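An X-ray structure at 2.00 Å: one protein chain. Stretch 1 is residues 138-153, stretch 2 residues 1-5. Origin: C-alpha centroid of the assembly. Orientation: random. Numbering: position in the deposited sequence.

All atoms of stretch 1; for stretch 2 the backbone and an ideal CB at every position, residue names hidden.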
# COMPACT_ATOMS: atom_id res chain seq x y z
N SER A 138 -13.20 -5.73 -1.92
CA SER A 138 -12.77 -6.89 -2.70
C SER A 138 -11.74 -7.76 -1.94
O SER A 138 -11.83 -9.01 -1.95
CB SER A 138 -12.16 -6.36 -4.01
OG SER A 138 -11.69 -7.40 -4.83
N LEU A 139 -10.77 -7.10 -1.31
CA LEU A 139 -9.75 -7.75 -0.49
C LEU A 139 -10.37 -8.59 0.64
O LEU A 139 -10.02 -9.76 0.79
CB LEU A 139 -8.80 -6.71 0.12
CG LEU A 139 -7.76 -7.24 1.12
CD1 LEU A 139 -6.75 -8.13 0.37
CD2 LEU A 139 -7.06 -6.08 1.85
N PHE A 140 -11.25 -7.99 1.42
CA PHE A 140 -11.89 -8.70 2.53
C PHE A 140 -12.61 -9.96 2.03
O PHE A 140 -12.51 -11.04 2.63
CB PHE A 140 -12.90 -7.83 3.30
CG PHE A 140 -12.29 -6.64 4.03
CD1 PHE A 140 -10.92 -6.49 4.18
CD2 PHE A 140 -13.13 -5.67 4.58
CE1 PHE A 140 -10.38 -5.39 4.85
CE2 PHE A 140 -12.60 -4.56 5.26
CZ PHE A 140 -11.23 -4.42 5.39
N GLN A 141 -13.38 -9.80 0.95
CA GLN A 141 -14.18 -10.90 0.42
C GLN A 141 -13.28 -12.05 -0.05
O GLN A 141 -13.52 -13.22 0.28
CB GLN A 141 -15.11 -10.42 -0.70
CG GLN A 141 -15.95 -11.54 -1.35
CD GLN A 141 -16.91 -12.24 -0.38
OE1 GLN A 141 -17.50 -11.60 0.50
NE2 GLN A 141 -17.07 -13.55 -0.54
N ARG A 142 -12.21 -11.70 -0.77
CA ARG A 142 -11.25 -12.70 -1.24
C ARG A 142 -10.49 -13.39 -0.10
O ARG A 142 -10.28 -14.59 -0.16
CB ARG A 142 -10.26 -12.08 -2.25
CG ARG A 142 -9.31 -13.13 -2.89
CD ARG A 142 -8.21 -12.47 -3.72
NE ARG A 142 -8.77 -11.79 -4.89
CZ ARG A 142 -8.94 -12.36 -6.08
NH1 ARG A 142 -8.58 -13.63 -6.28
NH2 ARG A 142 -9.47 -11.67 -7.08
N MET A 143 -10.05 -12.63 0.91
CA MET A 143 -9.33 -13.22 2.05
C MET A 143 -10.26 -14.16 2.82
O MET A 143 -9.86 -15.25 3.24
CB MET A 143 -8.76 -12.15 3.00
CG MET A 143 -7.65 -11.23 2.41
SD MET A 143 -6.22 -12.11 1.69
CE MET A 143 -6.70 -12.06 -0.02
N PHE A 144 -11.50 -13.72 3.01
CA PHE A 144 -12.47 -14.51 3.75
C PHE A 144 -12.79 -15.82 3.02
O PHE A 144 -12.82 -16.86 3.65
CB PHE A 144 -13.74 -13.71 4.00
CG PHE A 144 -14.60 -14.27 5.09
CD1 PHE A 144 -14.34 -13.96 6.42
CD2 PHE A 144 -15.66 -15.10 4.79
CE1 PHE A 144 -15.14 -14.47 7.43
CE2 PHE A 144 -16.46 -15.63 5.79
CZ PHE A 144 -16.21 -15.31 7.11
N GLU A 145 -13.03 -15.75 1.71
CA GLU A 145 -13.34 -16.94 0.91
C GLU A 145 -12.20 -17.95 0.89
O GLU A 145 -12.44 -19.14 0.87
CB GLU A 145 -13.57 -16.56 -0.55
CG GLU A 145 -14.90 -15.96 -0.87
CD GLU A 145 -14.87 -15.25 -2.21
OE1 GLU A 145 -13.79 -15.20 -2.85
OE2 GLU A 145 -15.92 -14.70 -2.61
N GLU A 146 -10.97 -17.46 0.85
CA GLU A 146 -9.83 -18.35 0.78
C GLU A 146 -9.32 -18.88 2.11
O GLU A 146 -8.68 -19.94 2.16
CB GLU A 146 -8.69 -17.66 0.05
CG GLU A 146 -7.41 -18.45 0.14
CD GLU A 146 -6.34 -17.97 -0.82
OE1 GLU A 146 -6.60 -17.00 -1.59
OE2 GLU A 146 -5.24 -18.58 -0.79
N HIS A 147 -9.55 -18.17 3.21
CA HIS A 147 -8.89 -18.56 4.45
C HIS A 147 -9.83 -19.07 5.56
O HIS A 147 -9.66 -18.76 6.73
CB HIS A 147 -7.96 -17.45 4.93
CG HIS A 147 -6.89 -17.12 3.95
ND1 HIS A 147 -5.79 -17.93 3.75
CD2 HIS A 147 -6.76 -16.08 3.08
CE1 HIS A 147 -5.02 -17.40 2.81
NE2 HIS A 147 -5.59 -16.28 2.39
N GLY A 148 -10.80 -19.89 5.17
CA GLY A 148 -11.71 -20.54 6.14
C GLY A 148 -10.97 -21.32 7.21
O GLY A 148 -11.40 -21.37 8.36
N SER A 149 -9.84 -21.92 6.84
CA SER A 149 -8.98 -22.66 7.78
C SER A 149 -8.41 -21.79 8.89
O SER A 149 -7.96 -22.32 9.90
CB SER A 149 -7.81 -23.31 7.05
OG SER A 149 -8.30 -24.18 6.05
N ALA A 150 -8.40 -20.48 8.69
CA ALA A 150 -7.84 -19.55 9.67
C ALA A 150 -8.89 -18.85 10.55
O ALA A 150 -8.53 -18.10 11.45
CB ALA A 150 -6.98 -18.50 8.95
N LEU A 151 -10.17 -19.09 10.30
CA LEU A 151 -11.22 -18.34 10.99
C LEU A 151 -11.27 -18.73 12.46
O LEU A 151 -11.12 -19.91 12.82
CB LEU A 151 -12.60 -18.52 10.31
CG LEU A 151 -12.65 -18.29 8.79
CD1 LEU A 151 -13.99 -18.65 8.21
CD2 LEU A 151 -12.30 -16.85 8.42
N SER A 152 -11.44 -17.72 13.31
CA SER A 152 -11.45 -17.92 14.76
C SER A 152 -12.54 -17.12 15.46
O SER A 152 -12.83 -15.97 15.09
CB SER A 152 -10.10 -17.55 15.37
OG SER A 152 -10.14 -17.77 16.77
N SER A 153 -13.12 -17.74 16.48
CA SER A 153 -14.13 -17.12 17.33
C SER A 153 -13.52 -16.32 18.47
O SER A 153 -14.24 -15.58 19.14
CB SER A 153 -15.05 -18.18 17.92
OG SER A 153 -15.97 -18.63 16.95
N UNK A 1 -13.55 -12.52 13.00
CA UNK A 1 -13.34 -13.97 12.73
C UNK A 1 -12.11 -14.31 11.87
O UNK A 1 -11.54 -15.38 12.02
CB UNK A 1 -14.58 -14.53 12.03
N UNK A 2 -11.69 -13.39 10.99
CA UNK A 2 -10.41 -13.55 10.31
C UNK A 2 -9.45 -12.40 10.64
O UNK A 2 -9.83 -11.23 10.56
CB UNK A 2 -10.63 -13.64 8.80
N UNK A 3 -8.23 -12.76 11.02
CA UNK A 3 -7.17 -11.79 11.24
C UNK A 3 -6.12 -12.01 10.18
O UNK A 3 -5.68 -13.14 9.97
CB UNK A 3 -6.57 -11.91 12.64
N UNK A 4 -5.72 -10.94 9.50
CA UNK A 4 -4.66 -11.04 8.49
C UNK A 4 -3.79 -9.78 8.47
O UNK A 4 -4.26 -8.69 8.83
CB UNK A 4 -5.27 -11.28 7.11
N UNK A 5 -2.53 -9.96 8.09
CA UNK A 5 -1.58 -8.87 7.95
C UNK A 5 -1.62 -8.36 6.51
O UNK A 5 -1.84 -9.15 5.57
CB UNK A 5 -0.17 -9.32 8.33

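Stretch 1 offers two kinds of surface: the side of helix 138-146 that carries Leu139, Phe140, Met143 and Phe144, and, after the turn that follows the helix, an extended backbone at Leu151 and Ser152. Stretch 2 begins beside that backbone and then runs across the helix at 114° between their N-to-C directions.

At position 1 the backbone does work that any residue could do. Its carbonyl O accepts a hydrogen bond from Ser152 N at 2.7 Å, nearly straight at 166°, and the CA of Leu151 adds a CA-H...O contact to the same O at 3.2 Å. In return, the position 1 CA lies 3.1 Å from Ser152 O. A water accepts a weak bond from the position 1 N (3.2 Å) and donates to Ser152 O, also at 3.2 Å. The CA-to-CB bond points sideways, and the ideal CB sits 3.8 Å from Ser152 O and 4.6 Å from Phe144 CE1. No charge waits here, so an apolar chain would suit, leucine or isoleucine among them, with a long, flexible one such as methionine best able to lay its end against the ring. The deposited residue is Met1. With chi1 p and chi2 t, it runs along the CE1-CZ edge of the Phe144 ring and brings SD to 3.5 Å from Phe144 CZ, near the ring plane, a sulfur-aromatic contact.

Position 2 is in strand conformation, at -118/130. Its CB also points sideways, yet the ideal CB is 3.6 Å from Leu151 CD2 and 4.4 Å from Phe144 CD1. Beyond it, Met143, His147 and Ala150 leave an apolar niche where the helix gives way to the turn. A branched aliphatic chain, leucine or isoleucine, is the natural choice, though an unbranched methionine might also fit. Leu2 fills it with a t, p rotamer. Its CD2 reaches the helix, 3.7 Å from Met143 O and 3.9 Å from Met143 CB, while CD1 goes to the turn, 3.8 Å from Ala150 CB and 4.1 Å from His147 CB. The fork thus bridges the helix and the turn that follows it.

Position 3 finds nothing of stretch 1 within 5.5 Å of its ideal CB, so the visible atoms constrain its side chain little; a beta-branched residue would favor the extended backbone. It is Thr3, whose OG1 is hydrogen-bonded elsewhere in the structure. Its N donates to a second water (2.9 Å), which donates to Ala150 O (2.8 Å).

Position 4 points toward the helix, but from a distance: the nearest atom to its ideal CB is Met143 CG at 5.3 Å. A small residue would leave the gap open, so a large apolar one is called for, aromatic or a long aliphatic. Phe4 spans it. Met143 CG lies over one face, 4.1 Å from the ring centroid, in a CH-pi contact. Phe140 CD1 meets the ring edge at 4.0 Å from Phe4 CZ, and Leu139 CD2 is 4.0 Å from Phe4 CE1.

Position 5 is out of reach of stretch 1, which sets no preference. It is Ala5.

Stretch 2 1-5: MLTFA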
# COMPACT_ATOMS: atom_id res chain seq x y z
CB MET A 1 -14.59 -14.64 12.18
CG MET A 1 -15.20 -14.00 10.97
SD MET A 1 -16.71 -14.92 10.51
CE MET A 1 -17.97 -13.95 11.27
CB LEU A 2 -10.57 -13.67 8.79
CG LEU A 2 -9.25 -13.79 7.99
CD1 LEU A 2 -8.55 -15.13 8.26
CD2 LEU A 2 -9.50 -13.60 6.50
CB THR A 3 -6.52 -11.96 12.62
OG1 THR A 3 -7.48 -11.64 13.63
CG2 THR A 3 -5.28 -11.02 12.78
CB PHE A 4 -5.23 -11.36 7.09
CG PHE A 4 -6.02 -10.24 6.46
CD1 PHE A 4 -5.38 -9.30 5.65
CD2 PHE A 4 -7.40 -10.13 6.66
CE1 PHE A 4 -6.10 -8.24 5.07
CE2 PHE A 4 -8.15 -9.09 6.06
CZ PHE A 4 -7.48 -8.14 5.26
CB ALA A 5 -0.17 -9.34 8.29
O HOH W 1 -11.18 -13.29 14.95
O HOH W 2 -7.85 -15.48 11.99
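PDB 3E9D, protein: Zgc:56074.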